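Uncharacterized protein (Bacteroides ovatus CL02T12C04, PDB 6PTM) probably acts as an exo-carrageenase of glycoside hydrolase family 42, hydrolysing the galactose-based polysaccharide carrageenan from its chain ends. Local coordinates at residues K178-E183 with H188-G193; T154-D159 with G222-V227; A528-N531 with I536-E539. One frame throughout, in Å; residues are numbered along the deposited sequence.

Interaction 1 (K178-E183 with H188-G193); sequences KPRIKE and HGNLDG
K178 reaches across to the facing backbone, where its NZ donates to G189 O at 2.6 Å and to H188 O at 2.8 Å. CG lies anti to the backbone N (chi1 -174°), and a bend at chi3 of 70° brings the ammonium above both carbonyl planes rather than onto their lone pairs. NZ also forms a salt bridge with D174 and a hydrogen bond with Y184 O, an oxygen-rich setting in which a buried lysine is likely to stay protonated. With a methionine here, D174 would probably be left without its counter-charge and the carbonyls of H188, G189 and Y184 without this donor. G189 fits because at its backbone angles a CB would collide with the carbonyl O of H188.

R180 is folded at chi2 and chi3 so that NH1 meets N190 OD1 at 2.7 Å, in the amide's carbonyl plane, while NH2 gives the same oxygen a weak bond. The guanidinium and amide are nearly coplanar, 25° apart. L191 O lies over one guanidinium face. D192 OD1, 4.1 Å from R180 NH2, sits well out of that plane, so any attraction is probably only electrostatic; its salt bridge is with K219.

Water 1 links E183 O to H188 ND1, and H188 NE2 bonds T77. Two cations thus hold the loop 188-191 chiefly through carbonyl and amide oxygens, joining the chain ahead of helix 182-185 to the entry of strand 192-197.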
ATOM      1  N   LYS A 178     -18.323   6.515   2.277  1.00 25.96           N
ATOM      2  CA  LYS A 178     -19.571   5.805   1.884  1.00 25.04           C
ATOM      3  C   LYS A 178     -20.605   5.974   2.991  1.00 24.09           C
ATOM      4  O   LYS A 178     -20.344   5.684   4.162  1.00 21.75           O
ATOM      5  CB  LYS A 178     -19.357   4.305   1.673  1.00 24.05           C
ATOM      6  CG  LYS A 178     -20.563   3.548   1.119  1.00 23.03           C
ATOM      7  CD  LYS A 178     -20.333   2.064   1.117  1.00 23.31           C
ATOM      8  CE  LYS A 178     -20.319   1.505   2.532  1.00 23.63           C
ATOM      9  NZ  LYS A 178     -19.914   0.083   2.539  1.00 21.60           N
ATOM     10  N   PRO A 179     -21.836   6.417   2.664  1.00 23.70           N
ATOM     11  CA  PRO A 179     -22.879   6.508   3.692  1.00 25.54           C
ATOM     12  C   PRO A 179     -23.103   5.134   4.332  1.00 25.73           C
ATOM     13  O   PRO A 179     -23.167   4.142   3.615  1.00 28.14           O
ATOM     14  CB  PRO A 179     -24.108   7.003   2.920  1.00 24.91           C
ATOM     15  CG  PRO A 179     -23.492   7.752   1.745  1.00 24.52           C
ATOM     16  CD  PRO A 179     -22.280   6.921   1.353  1.00 24.15           C
ATOM     17  N   ARG A 180     -23.187   5.103   5.660  1.00 25.82           N
ATOM     18  CA  ARG A 180     -23.280   3.860   6.464  1.00 27.80           C
ATOM     19  C   ARG A 180     -24.762   3.507   6.583  1.00 27.47           C
ATOM     20  O   ARG A 180     -25.327   3.673   7.653  1.00 24.95           O
ATOM     21  CB  ARG A 180     -22.575   4.088   7.802  1.00 32.68           C
ATOM     22  CG  ARG A 180     -21.108   4.489   7.649  1.00 34.62           C
ATOM     23  CD  ARG A 180     -20.188   3.288   7.693  1.00 34.94           C
ATOM     24  NE  ARG A 180     -20.431   2.524   8.916  1.00 33.13           N
ATOM     25  CZ  ARG A 180     -20.459   1.197   9.019  1.00 31.49           C
ATOM     26  NH1 ARG A 180     -20.238   0.419   7.965  1.00 27.14           N
ATOM     27  NH2 ARG A 180     -20.719   0.654  10.195  1.00 29.75           N
ATOM     28  N   ILE A 181     -25.381   3.120   5.479  1.00 25.82           N
ATOM     29  CA  ILE A 181     -26.820   2.755   5.448  1.00 28.70           C
ATOM     30  C   ILE A 181     -26.938   1.287   5.030  1.00 28.51           C
ATOM     31  O   ILE A 181     -26.052   0.768   4.297  1.00 22.68           O
ATOM     32  CB  ILE A 181     -27.608   3.710   4.540  1.00 30.44           C
ATOM     33  CG1 ILE A 181     -27.129   3.648   3.091  1.00 32.53           C
ATOM     34  CG2 ILE A 181     -27.562   5.139   5.089  1.00 30.74           C
ATOM     35  CD1 ILE A 181     -28.135   4.161   2.119  1.00 33.02           C
ATOM     36  N   LYS A 182     -28.005   0.630   5.467  1.00 28.20           N
ATOM     37  CA  LYS A 182     -28.249  -0.798   5.160  1.00 29.38           C
ATOM     38  C   LYS A 182     -27.953  -1.108   3.676  1.00 26.93           C
ATOM     39  O   LYS A 182     -27.223  -2.124   3.420  1.00 25.23           O
ATOM     40  CB  LYS A 182     -29.665  -1.203   5.574  1.00 32.91           C
ATOM     41  CG  LYS A 182     -29.814  -2.711   5.714  1.00 41.17           C
ATOM     42  CD  LYS A 182     -30.527  -3.168   6.990  1.00 49.78           C
ATOM     43  CE  LYS A 182     -32.015  -3.355   6.789  1.00 54.74           C
ATOM     44  NZ  LYS A 182     -32.279  -4.351   5.718  1.00 58.79           N
ATOM     45  N   GLU A 183     -28.480  -0.307   2.735  1.00 25.77           N
ATOM     46  CA  GLU A 183     -28.399  -0.547   1.261  1.00 25.62           C
ATOM     47  C   GLU A 183     -26.920  -0.687   0.836  1.00 24.81           C
ATOM     48  O   GLU A 183     -26.655  -1.500  -0.069  1.00 19.36           O
ATOM     49  CB  GLU A 183     -29.142   0.546   0.461  1.00 28.61           C
ATOM     50  CG  GLU A 183     -29.527   0.122  -0.972  1.00 34.90           C
ATOM     51  CD  GLU A 183     -29.951   1.178  -2.011  1.00 41.80           C
ATOM     52  OE1 GLU A 183     -29.866   2.412  -1.709  1.00 43.53           O
ATOM     53  OE2 GLU A 183     -30.381   0.774  -3.161  1.00 43.00           O
ATOM     54  N   HIS A 188     -21.315  -3.917   0.014  1.00 17.37           N
ATOM     55  CA  HIS A 188     -20.198  -3.011  -0.370  1.00 18.64           C
ATOM     56  C   HIS A 188     -19.257  -2.652   0.780  1.00 18.20           C
ATOM     57  O   HIS A 188     -18.631  -1.598   0.709  1.00 18.35           O
ATOM     58  CB  HIS A 188     -20.742  -1.800  -1.146  1.00 17.95           C
ATOM     59  CG  HIS A 188     -21.354  -2.152  -2.460  1.00 18.66           C
ATOM     60  ND1 HIS A 188     -22.659  -2.540  -2.586  1.00 18.93           N
ATOM     61  CD2 HIS A 188     -20.840  -2.172  -3.705  1.00 17.72           C
ATOM     62  CE1 HIS A 188     -22.918  -2.783  -3.845  1.00 17.22           C
ATOM     63  NE2 HIS A 188     -21.827  -2.568  -4.546  1.00 19.91           N
ATOM     64  N   GLY A 189     -19.206  -3.500   1.797  1.00 17.30           N
ATOM     65  CA  GLY A 189     -18.280  -3.369   2.927  1.00 17.97           C
ATOM     66  C   GLY A 189     -19.019  -2.838   4.124  1.00 17.64           C
ATOM     67  O   GLY A 189     -20.013  -2.093   3.925  1.00 17.07           O
ATOM     68  N   ASN A 190     -18.563  -3.201   5.318  1.00 16.26           N
ATOM     69  CA  ASN A 190     -19.169  -2.741   6.600  1.00 16.15           C
ATOM     70  C   ASN A 190     -18.065  -2.235   7.547  1.00 16.54           C
ATOM     71  O   ASN A 190     -18.021  -2.610   8.735  1.00 18.79           O
ATOM     72  CB  ASN A 190     -20.079  -3.832   7.170  1.00 16.62           C
ATOM     73  CG  ASN A 190     -20.932  -3.321   8.309  1.00 16.86           C
ATOM     74  OD1 ASN A 190     -21.132  -2.124   8.418  1.00 15.53           O
ATOM     75  ND2 ASN A 190     -21.492  -4.226   9.084  1.00 16.30           N
ATOM     76  N   LEU A 191     -17.213  -1.353   7.052  1.00 17.49           N
ATOM     77  CA  LEU A 191     -16.107  -0.781   7.849  1.00 17.77           C
ATOM     78  C   LEU A 191     -16.662   0.301   8.773  1.00 18.60           C
ATOM     79  O   LEU A 191     -17.254   1.272   8.277  1.00 18.84           O
ATOM     80  CB  LEU A 191     -15.069  -0.190   6.904  1.00 17.95           C
ATOM     81  CG  LEU A 191     -13.812   0.329   7.589  1.00 17.77           C
ATOM     82  CD1 LEU A 191     -13.011  -0.824   8.210  1.00 17.76           C
ATOM     83  CD2 LEU A 191     -12.973   1.083   6.568  1.00 17.80           C
ATOM     84  N   ASP A 192     -16.454   0.114  10.069  1.00 18.37           N
ATOM     85  CA  ASP A 192     -16.895   1.066  11.112  1.00 18.59           C
ATOM     86  C   ASP A 192     -15.701   1.969  11.405  1.00 18.60           C
ATOM     87  O   ASP A 192     -14.643   1.843  10.723  1.00 15.73           O
ATOM     88  CB  ASP A 192     -17.355   0.309  12.357  1.00 18.40           C
ATOM     89  CG  ASP A 192     -18.374   1.020  13.247  1.00 19.30           C
ATOM     90  OD1 ASP A 192     -18.428   2.285  13.222  1.00 16.11           O
ATOM     91  OD2 ASP A 192     -19.052   0.297  14.013  1.00 17.90           O
ATOM     92  N   GLY A 193     -15.837   2.795  12.435  1.00 19.81           N
ATOM     93  CA  GLY A 193     -14.724   3.596  12.951  1.00 18.28           C
ATOM     94  C   GLY A 193     -15.198   4.867  13.606  1.00 19.34           C
ATOM     95  O   GLY A 193     -16.411   5.023  13.864  1.00 16.66           O
TER
HETATM   96  O   HOH W   1     -24.495  -3.015  -0.267  1.00 16.09           O

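Interaction 2 (T154-D159 with G222-V227); sequences TKVKVD and GSIGFV
V156 O accepts a hydrogen bond from Q282 NE2, and the CD1 methyl of I224 rests against the same oxygen at 3.7 Å. I224 CD1 also meets V156 CG1 at 4.0 Å, the apolar heart of the contact. I224 is stretched out, CG1 anti to the backbone N (chi1 -164°) and CD1 continuing the line, which carries its end to the valine; the two side chains cross obliquely. L163 of strand 162-165 packs on both, so branched aliphatic residues suit a site hemmed in by other apolar groups.

Toward the surface the backbones come closer, with T154 CA only 4.0 Å from S223 CA. CG2 of T154 lies beside G222 O at 3.7 Å, a methyl against a carbonyl, while its hydroxyl is turned to D152. S223 sends OG to N190 O, so neither alcohol is spent on the facing segment. G222 has a positive phi of 85°, a conformation that glycine adopts with ease. I224 also has a backbone hydrogen bond with W153, just ahead of T154.

The contact sets the approach to strand 157-159, at the edge of the mixed sheet, against the start of strand 225-230 in the parallel sheet. Its chemistry implies fit rather than polar pairing: methyl groups fill the join, and T154 OG1, S223 OG and V156 O find their partners in D152, N190 and Q282.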
ATOM      1  N   THR A 154     -19.047  -7.731  12.050  1.00 17.63           N
ATOM      2  CA  THR A 154     -19.149  -7.632  13.527  1.00 17.68           C
ATOM      3  C   THR A 154     -18.319  -8.762  14.143  1.00 19.36           C
ATOM      4  O   THR A 154     -18.023  -8.658  15.311  1.00 18.28           O
ATOM      5  CB  THR A 154     -20.608  -7.606  14.027  1.00 17.13           C
ATOM      6  OG1 THR A 154     -21.228  -8.874  13.840  1.00 17.22           O
ATOM      7  CG2 THR A 154     -21.469  -6.581  13.319  1.00 17.25           C
ATOM      8  N   LYS A 155     -17.958  -9.808  13.398  1.00 18.95           N
ATOM      9  CA  LYS A 155     -17.290 -11.006  13.945  1.00 20.68           C
ATOM     10  C   LYS A 155     -15.841 -11.122  13.453  1.00 21.61           C
ATOM     11  O   LYS A 155     -15.152 -12.010  13.945  1.00 23.69           O
ATOM     12  CB  LYS A 155     -18.115 -12.242  13.564  1.00 24.61           C
ATOM     13  CG  LYS A 155     -19.500 -12.283  14.198  1.00 27.72           C
ATOM     14  CD  LYS A 155     -20.198 -13.612  14.007  1.00 32.92           C
ATOM     15  CE  LYS A 155     -21.606 -13.682  14.577  1.00 37.72           C
ATOM     16  NZ  LYS A 155     -21.879 -12.616  15.576  1.00 38.52           N
ATOM     17  N   VAL A 156     -15.354 -10.246  12.572  1.00 20.23           N
ATOM     18  CA  VAL A 156     -13.964 -10.367  12.018  1.00 18.12           C
ATOM     19  C   VAL A 156     -12.974  -9.968  13.105  1.00 19.04           C
ATOM     20  O   VAL A 156     -13.212  -8.952  13.816  1.00 16.80           O
ATOM     21  CB  VAL A 156     -13.781  -9.545  10.727  1.00 17.73           C
ATOM     22  CG1 VAL A 156     -12.353  -9.609  10.195  1.00 19.55           C
ATOM     23  CG2 VAL A 156     -14.699 -10.048   9.650  1.00 18.43           C
ATOM     24  N   LYS A 157     -11.893 -10.725  13.224  1.00 18.42           N
ATOM     25  CA  LYS A 157     -10.791 -10.404  14.159  1.00 18.90           C
ATOM     26  C   LYS A 157      -9.448 -10.397  13.426  1.00 18.45           C
ATOM     27  O   LYS A 157      -9.270 -11.148  12.418  1.00 17.41           O
ATOM     28  CB  LYS A 157     -10.751 -11.430  15.292  1.00 21.10           C
ATOM     29  CG  LYS A 157     -12.039 -11.572  16.086  1.00 23.17           C
ATOM     30  CD  LYS A 157     -12.357 -10.379  16.948  1.00 25.81           C
ATOM     31  CE  LYS A 157     -13.676 -10.569  17.664  1.00 26.89           C
ATOM     32  NZ  LYS A 157     -14.044  -9.324  18.373  1.00 27.58           N
ATOM     33  N   VAL A 158      -8.509  -9.605  13.943  1.00 17.33           N
ATOM     34  CA  VAL A 158      -7.104  -9.639  13.491  1.00 16.37           C
ATOM     35  C   VAL A 158      -6.447 -10.825  14.167  1.00 17.75           C
ATOM     36  O   VAL A 158      -6.565 -10.968  15.406  1.00 16.15           O
ATOM     37  CB  VAL A 158      -6.349  -8.347  13.787  1.00 16.21           C
ATOM     38  CG1 VAL A 158      -4.869  -8.525  13.478  1.00 15.95           C
ATOM     39  CG2 VAL A 158      -6.930  -7.200  13.001  1.00 16.04           C
ATOM     40  N   ASP A 159      -5.758 -11.635  13.385  1.00 16.64           N
ATOM     41  CA  ASP A 159      -4.917 -12.709  13.944  1.00 17.67           C
ATOM     42  C   ASP A 159      -3.617 -12.740  13.141  1.00 16.85           C
ATOM     43  O   ASP A 159      -3.634 -13.209  11.985  1.00 15.72           O
ATOM     44  CB  ASP A 159      -5.703 -14.018  13.933  1.00 19.66           C
ATOM     45  CG  ASP A 159      -4.946 -15.208  14.478  1.00 21.53           C
ATOM     46  OD1 ASP A 159      -3.828 -15.025  14.939  1.00 20.67           O
ATOM     47  OD2 ASP A 159      -5.472 -16.292  14.390  1.00 27.27           O
ATOM     48  N   GLY A 222     -20.133  -2.507  17.374  1.00 18.38           N
ATOM     49  CA  GLY A 222     -20.296  -2.239  15.930  1.00 19.69           C
ATOM     50  C   GLY A 222     -19.546  -3.250  15.080  1.00 18.01           C
ATOM     51  O   GLY A 222     -19.389  -4.390  15.520  1.00 18.27           O
ATOM     52  N   SER A 223     -19.121  -2.853  13.885  1.00 18.81           N
ATOM     53  CA  SER A 223     -18.362  -3.731  12.965  1.00 18.19           C
ATOM     54  C   SER A 223     -16.882  -3.381  13.031  1.00 17.15           C
ATOM     55  O   SER A 223     -16.523  -2.350  13.678  1.00 16.48           O
ATOM     56  CB  SER A 223     -18.899  -3.655  11.561  1.00 18.98           C
ATOM     57  OG  SER A 223     -18.966  -2.310  11.132  1.00 20.11           O
ATOM     58  N   ILE A 224     -16.038  -4.212  12.412  1.00 14.72           N
ATOM     59  CA  ILE A 224     -14.582  -3.984  12.503  1.00 15.49           C
ATOM     60  C   ILE A 224     -14.328  -2.612  11.883  1.00 13.74           C
ATOM     61  O   ILE A 224     -14.969  -2.269  10.883  1.00 15.49           O
ATOM     62  CB  ILE A 224     -13.744  -5.106  11.878  1.00 15.27           C
ATOM     63  CG1 ILE A 224     -12.301  -4.979  12.355  1.00 16.19           C
ATOM     64  CG2 ILE A 224     -13.904  -5.122  10.361  1.00 15.81           C
ATOM     65  CD1 ILE A 224     -11.414  -6.190  12.077  1.00 16.87           C
ATOM     66  N   GLY A 225     -13.497  -1.823  12.538  1.00 13.45           N
ATOM     67  CA  GLY A 225     -13.329  -0.408  12.195  1.00 14.40           C
ATOM     68  C   GLY A 225     -11.993   0.122  12.650  1.00 14.30           C
ATOM     69  O   GLY A 225     -11.202  -0.613  13.307  1.00 14.83           O
ATOM     70  N   PHE A 226     -11.732   1.363  12.297  1.00 13.97           N
ATOM     71  CA  PHE A 226     -10.509   2.044  12.768  1.00 14.35           C
ATOM     72  C   PHE A 226     -10.835   3.465  13.242  1.00 14.54           C
ATOM     73  O   PHE A 226     -11.882   4.072  12.896  1.00 13.17           O
ATOM     74  CB  PHE A 226      -9.436   1.977  11.690  1.00 13.78           C
ATOM     75  CG  PHE A 226      -9.564   2.978  10.579  1.00 14.80           C
ATOM     76  CD1 PHE A 226     -10.449   2.767   9.539  1.00 15.59           C
ATOM     77  CD2 PHE A 226      -8.753   4.091  10.531  1.00 14.98           C
ATOM     78  CE1 PHE A 226     -10.555   3.664   8.493  1.00 16.02           C
ATOM     79  CE2 PHE A 226      -8.829   4.968   9.458  1.00 16.39           C
ATOM     80  CZ  PHE A 226      -9.722   4.747   8.435  1.00 16.64           C
ATOM     81  N   VAL A 227      -9.947   3.970  14.098  1.00 14.97           N
ATOM     82  CA  VAL A 227     -10.020   5.352  14.653  1.00 15.10           C
ATOM     83  C   VAL A 227      -9.080   6.242  13.838  1.00 14.09           C
ATOM     84  O   VAL A 227      -7.910   5.881  13.631  1.00 13.95           O
ATOM     85  CB  VAL A 227      -9.673   5.373  16.145  1.00 15.03           C
ATOM     86  CG1 VAL A 227      -9.773   6.773  16.725  1.00 14.83           C
ATOM     87  CG2 VAL A 227     -10.544   4.400  16.921  1.00 15.48           C
TER

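Interaction 3 (A528-N531 with I536-E539); sequences ASNN and IVNE
V537 presses its CG2 methyl onto the turn at N530, 3.5 Å from the backbone O and 3.9 Å from CB of that asparagine. The valine holds CG1 anti to its own backbone N (chi1 167°), which leaves CG2 as the branch facing the turn, and the two side chains cross at about a right angle. This is the tight part. I536 makes the loose part: its CG2 only comes within 4.4 Å of N530 CB, and the rest of the side chain leads off to Q484 and A489. The looser side is still buried in protein, not open to solvent.

N530 points its CB at the helix yet spends its amide on other partners, ND2 giving a hydrogen bond to Y508 O. An asparagine thus offers the valine its aliphatic CB while its polar end ties the turn to the chain beyond strand 503-506. On the far side of the turn, N531 ND2 bonds S529 OG at 2.9 Å, nearly straight at 169° and close to the amide plane. That hydroxyl also bonds Y526 O, and a weak bond from N531 N adds to the bracing of this short 3-10 segment.

The turn leads directly into helix 534-549, whose first turn it touches. This helix is in turn flanked by helix 486-498, through I536 and E539, and by helix 69-90, where F81 meets V537.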
ATOM      1  N   ALA A 528     -15.690  10.901 -13.323  1.00 23.61           N
ATOM      2  CA  ALA A 528     -15.047   9.760 -14.023  1.00 24.02           C
ATOM      3  C   ALA A 528     -14.218   8.935 -13.022  1.00 22.92           C
ATOM      4  O   ALA A 528     -13.358   8.135 -13.460  1.00 23.40           O
ATOM      5  CB  ALA A 528     -14.200  10.265 -15.185  1.00 24.23           C
ATOM      6  N   SER A 529     -14.453   9.141 -11.719  1.00 21.93           N
ATOM      7  CA  SER A 529     -14.022   8.248 -10.615  1.00 21.87           C
ATOM      8  C   SER A 529     -15.050   7.104 -10.525  1.00 23.92           C
ATOM      9  O   SER A 529     -16.070   7.084 -11.327  1.00 21.72           O
ATOM     10  CB  SER A 529     -13.887   9.020  -9.300  1.00 21.83           C
ATOM     11  OG  SER A 529     -15.158   9.373  -8.731  1.00 21.47           O
ATOM     12  N   ASN A 530     -14.845   6.212  -9.556  1.00 21.88           N
ATOM     13  CA  ASN A 530     -15.705   5.029  -9.327  1.00 21.09           C
ATOM     14  C   ASN A 530     -17.142   5.499  -9.120  1.00 20.02           C
ATOM     15  O   ASN A 530     -18.035   4.693  -9.413  1.00 19.57           O
ATOM     16  CB  ASN A 530     -15.192   4.142  -8.187  1.00 20.19           C
ATOM     17  CG  ASN A 530     -15.043   4.863  -6.874  1.00 19.85           C
ATOM     18  OD1 ASN A 530     -13.942   5.331  -6.563  1.00 19.99           O
ATOM     19  ND2 ASN A 530     -16.142   4.980  -6.139  1.00 18.73           N
ATOM     20  N   ASN A 531     -17.339   6.742  -8.665  1.00 19.04           N
ATOM     21  CA  ASN A 531     -18.683   7.321  -8.410  1.00 20.33           C
ATOM     22  C   ASN A 531     -19.507   7.351  -9.719  1.00 20.11           C
ATOM     23  O   ASN A 531     -20.750   7.545  -9.626  1.00 21.00           O
ATOM     24  CB  ASN A 531     -18.580   8.691  -7.757  1.00 20.05           C
ATOM     25  CG  ASN A 531     -17.945   8.597  -6.390  1.00 22.07           C
ATOM     26  OD1 ASN A 531     -18.632   8.258  -5.404  1.00 22.50           O
ATOM     27  ND2 ASN A 531     -16.673   8.967  -6.317  1.00 19.17           N
ATOM     28  N   ILE A 536     -16.656  -0.969 -12.068  1.00 15.27           N
ATOM     29  CA  ILE A 536     -15.455  -0.853 -11.180  1.00 15.55           C
ATOM     30  C   ILE A 536     -15.868  -1.096  -9.720  1.00 15.72           C
ATOM     31  O   ILE A 536     -15.206  -1.871  -9.023  1.00 17.44           O
ATOM     32  CB  ILE A 536     -14.764   0.515 -11.384  1.00 16.36           C
ATOM     33  CG1 ILE A 536     -14.323   0.717 -12.832  1.00 18.99           C
ATOM     34  CG2 ILE A 536     -13.581   0.705 -10.451  1.00 16.31           C
ATOM     35  CD1 ILE A 536     -13.227  -0.223 -13.267  1.00 18.45           C
ATOM     36  N   VAL A 537     -16.895  -0.419  -9.243  1.00 15.33           N
ATOM     37  CA  VAL A 537     -17.390  -0.609  -7.850  1.00 16.81           C
ATOM     38  C   VAL A 537     -17.675  -2.104  -7.636  1.00 16.19           C
ATOM     39  O   VAL A 537     -17.253  -2.679  -6.612  1.00 16.01           O
ATOM     40  CB  VAL A 537     -18.618   0.287  -7.605  1.00 16.47           C
ATOM     41  CG1 VAL A 537     -19.372  -0.076  -6.342  1.00 17.23           C
ATOM     42  CG2 VAL A 537     -18.180   1.732  -7.549  1.00 16.99           C
ATOM     43  N   ASN A 538     -18.382  -2.732  -8.562  1.00 15.54           N
ATOM     44  CA  ASN A 538     -18.765  -4.160  -8.419  1.00 14.84           C
ATOM     45  C   ASN A 538     -17.484  -5.015  -8.447  1.00 15.14           C
ATOM     46  O   ASN A 538     -17.393  -5.940  -7.628  1.00 13.62           O
ATOM     47  CB  ASN A 538     -19.795  -4.595  -9.458  1.00 14.67           C
ATOM     48  CG  ASN A 538     -20.030  -6.086  -9.405  1.00 14.66           C
ATOM     49  OD1 ASN A 538     -20.559  -6.619  -8.418  1.00 15.58           O
ATOM     50  ND2 ASN A 538     -19.578  -6.762 -10.439  1.00 13.01           N
ATOM     51  N   GLU A 539     -16.517  -4.734  -9.338  1.00 14.93           N
ATOM     52  CA  GLU A 539     -15.417  -5.693  -9.563  1.00 15.27           C
ATOM     53  C   GLU A 539     -14.507  -5.751  -8.334  1.00 15.63           C
ATOM     54  O   GLU A 539     -13.922  -6.836  -8.084  1.00 15.44           O
ATOM     55  CB  GLU A 539     -14.601  -5.333 -10.783  1.00 16.46           C
ATOM     56  CG  GLU A 539     -13.747  -6.477 -11.240  1.00 18.12           C
ATOM     57  CD  GLU A 539     -14.526  -7.645 -11.802  1.00 19.68           C
ATOM     58  OE1 GLU A 539     -15.729  -7.471 -12.103  1.00 19.24           O
ATOM     59  OE2 GLU A 539     -13.912  -8.724 -11.971  1.00 21.16           O
TER

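Interactions 1 and 2 serve neighbouring strands of one parallel sheet, 192-197 and 225-230, and join directly, I224 O lying 2.9 Å from D192 N. Interaction 3 lies at the start of helix 534-549, yet V537 CG1 touches H188 CD2 of interaction 1 at 3.7 Å, whereas interactions 2 and 3 stay about 16 Å apart at their nearest atoms. Interaction 3 is wholly buried and small; interaction 2 is mostly buried with an exposed threonine end; interaction 1 runs from buried lysine to exposed arginine. Accordingly, charge dominates only the first. The strand order is consistent with the (beta/alpha)8 barrel of GH42 enzymes.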